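Local coordinates for protein F-93 (Sulfolobus virus 1, PDB 1TBX) that binds DNA as a winged-helix homodimer and probably acts as a transcription factor recognising a palindromic or pseudo-palindromic target sequence, at the interface of chains A and B. Coordinates in Å, arbitrary orientation; residue numbers count along the deposited sequence, not the author numbering. Chains: chain A/B, Hypothetical 11.0 kDa protein.

The interface of chains A and B. Residues chain A 11, 76, 79-80, 83; chain B 6-7, 83.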
ATOM      1  N   ALA A  11       3.236  -0.061  -6.089  1.00 29.65           N
ATOM      2  CA  ALA A  11       3.554  -0.824  -4.884  1.00 27.55           C
ATOM      3  C   ALA A  11       3.602  -2.331  -5.153  1.00 27.21           C
ATOM      4  O   ALA A  11       4.548  -3.005  -4.758  1.00 29.80           O
ATOM      5  CB  ALA A  11       2.580  -0.488  -3.756  1.00 27.28           C
ATOM      6  N   PHE A  76      12.881  -0.242  -0.115  1.00 26.57           N
ATOM      7  CA  PHE A  76      11.416  -0.114  -0.083  1.00 27.86           C
ATOM      8  C   PHE A  76      10.664  -1.405  -0.409  1.00 30.36           C
ATOM      9  O   PHE A  76       9.736  -1.779   0.313  1.00 34.70           O
ATOM     10  CB  PHE A  76      10.979   0.973  -1.048  1.00 28.85           C
ATOM     11  CG  PHE A  76       9.611   1.525  -0.780  1.00 31.12           C
ATOM     12  CD1 PHE A  76       9.012   1.392   0.474  1.00 30.65           C
ATOM     13  CD2 PHE A  76       8.927   2.217  -1.793  1.00 29.57           C
ATOM     14  CE1 PHE A  76       7.714   1.915   0.705  1.00 33.51           C
ATOM     15  CE2 PHE A  76       7.646   2.753  -1.573  1.00 31.54           C
ATOM     16  CZ  PHE A  76       7.039   2.598  -0.323  1.00 33.04           C
ATOM     17  N   SER A  79       9.862  -3.733   2.613  1.00 23.53           N
ATOM     18  CA  SER A  79       8.784  -3.362   3.499  1.00 23.06           C
ATOM     19  C   SER A  79       7.414  -3.396   2.810  1.00 25.08           C
ATOM     20  O   SER A  79       6.406  -3.667   3.446  1.00 32.37           O
ATOM     21  CB  SER A  79       9.038  -2.016   4.144  1.00 23.02           C
ATOM     22  OG  SER A  79       9.215  -1.022   3.162  1.00 37.01           O
ATOM     23  N   LEU A  80       7.357  -3.102   1.519  1.00 23.17           N
ATOM     24  CA  LEU A  80       6.110  -3.312   0.782  1.00 23.55           C
ATOM     25  C   LEU A  80       5.719  -4.794   0.711  1.00 26.27           C
ATOM     26  O   LEU A  80       4.545  -5.115   0.862  1.00 31.86           O
ATOM     27  CB  LEU A  80       6.193  -2.745  -0.634  1.00 21.72           C
ATOM     28  CG  LEU A  80       6.254  -1.214  -0.859  1.00 27.53           C
ATOM     29  CD1 LEU A  80       6.585  -0.835  -2.344  1.00 25.26           C
ATOM     30  CD2 LEU A  80       4.993  -0.451  -0.315  1.00 17.59           C
ATOM     31  N   ALA A  83       4.016  -5.934   3.941  1.00 24.30           N
ATOM     32  CA  ALA A  83       2.668  -5.405   3.870  1.00 22.83           C
ATOM     33  C   ALA A  83       1.698  -6.192   2.931  1.00 23.23           C
ATOM     34  O   ALA A  83       0.663  -6.695   3.402  1.00 23.15           O
ATOM     35  CB  ALA A  83       2.714  -3.937   3.522  1.00 17.13           C
TER
ATOM     36  N   PHE B   6       2.286   5.411  -3.256  1.00 33.24           N
ATOM     37  CA  PHE B   6       2.232   3.941  -3.279  1.00 29.45           C
ATOM     38  C   PHE B   6       1.002   3.369  -2.640  1.00 30.05           C
ATOM     39  O   PHE B   6       0.588   2.216  -2.867  1.00 24.04           O
ATOM     40  CB  PHE B   6       3.482   3.346  -2.691  1.00 30.59           C
ATOM     41  CG  PHE B   6       4.656   3.499  -3.569  1.00 28.74           C
ATOM     42  CD1 PHE B   6       5.284   4.750  -3.699  1.00 27.52           C
ATOM     43  CD2 PHE B   6       5.127   2.406  -4.299  1.00 30.06           C
ATOM     44  CE1 PHE B   6       6.378   4.910  -4.526  1.00 23.21           C
ATOM     45  CE2 PHE B   6       6.224   2.535  -5.130  1.00 29.61           C
ATOM     46  CZ  PHE B   6       6.857   3.806  -5.249  1.00 32.24           C
ATOM     47  N   PHE B   7       0.410   4.243  -1.854  1.00 31.28           N
ATOM     48  CA  PHE B   7      -0.582   3.888  -0.879  1.00 26.29           C
ATOM     49  C   PHE B   7      -1.894   4.647  -1.149  1.00 24.65           C
ATOM     50  O   PHE B   7      -1.904   5.885  -1.340  1.00 24.17           O
ATOM     51  CB  PHE B   7      -0.026   4.311   0.477  1.00 27.62           C
ATOM     52  CG  PHE B   7       1.330   3.749   0.794  1.00 20.72           C
ATOM     53  CD1 PHE B   7       2.439   4.576   0.855  1.00 23.73           C
ATOM     54  CD2 PHE B   7       1.488   2.399   1.111  1.00 25.41           C
ATOM     55  CE1 PHE B   7       3.716   4.073   1.213  1.00 17.94           C
ATOM     56  CE2 PHE B   7       2.760   1.864   1.443  1.00 22.88           C
ATOM     57  CZ  PHE B   7       3.877   2.712   1.485  1.00 22.13           C
ATOM     58  N   ALA B  83       5.855   0.049   6.031  1.00 25.03           N
ATOM     59  CA  ALA B  83       6.015   0.477   4.652  1.00 23.21           C
ATOM     60  C   ALA B  83       5.928   2.006   4.476  1.00 23.03           C
ATOM     61  O   ALA B  83       6.774   2.572   3.800  1.00 23.15           O
ATOM     62  CB  ALA B  83       4.979  -0.214   3.780  1.00 22.03           C
TER
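The hydroxyl OG of A:Ser79, which lies against CA of B:Ala83 across the dimer interface, hydrogen-bonds the backbone O of A:Phe76 one helical turn earlier at 3.0 Å. With chi1 at 57°, the hydroxyl folds back over its own helix, 71-94, and meets that carbonyl slightly tilted from the carbonyl plane. Across the chains, the contacts described here are mainly between carbon atoms: helices 71-94 and 9-17 of chain A meet the N-terminal segment and C-terminal helix of chain B. They form part of the two-fold homodimer interface, which joins two winged-helix domains and so probably suits them to a palindromic or pseudo-palindromic site.

A:Phe76 is central to the patch. Its CG stands anti to the backbone N (chi1 -160°), which sends the ring toward the loop of chain B. There its edge is set against the face of B:Phe6, with the planes 74° apart. CE2 of A:Phe76 points at the middle of that ring, and the ring centroids are 4.9 Å apart. B:Phe7 arrives from the opposite direction and meets the rim of A:Phe76, CZ to CZ at 3.6 Å. CD1 of A:Leu80 lies over one face of the A:Phe76 ring and also borders B:Phe6, while CD2 of A:Leu80 lies 3.7 Å from CE2 of B:Phe7.

B:Phe6 is also bordered by helix 9-17, where CA of A:Ala11 sits in the plane of the ring at its edge, 3.6 Å from CD2 of B:Phe6. Within chain B, CB of B:Phe6 covers a face of the B:Phe7 ring, which probably helps to hold the two aromatics in place. Near the two-fold axis the small alanine side chains probably allow the close approach of the long helices, with CB of A:Ala83 4.4 Å from CB of B:Ala83.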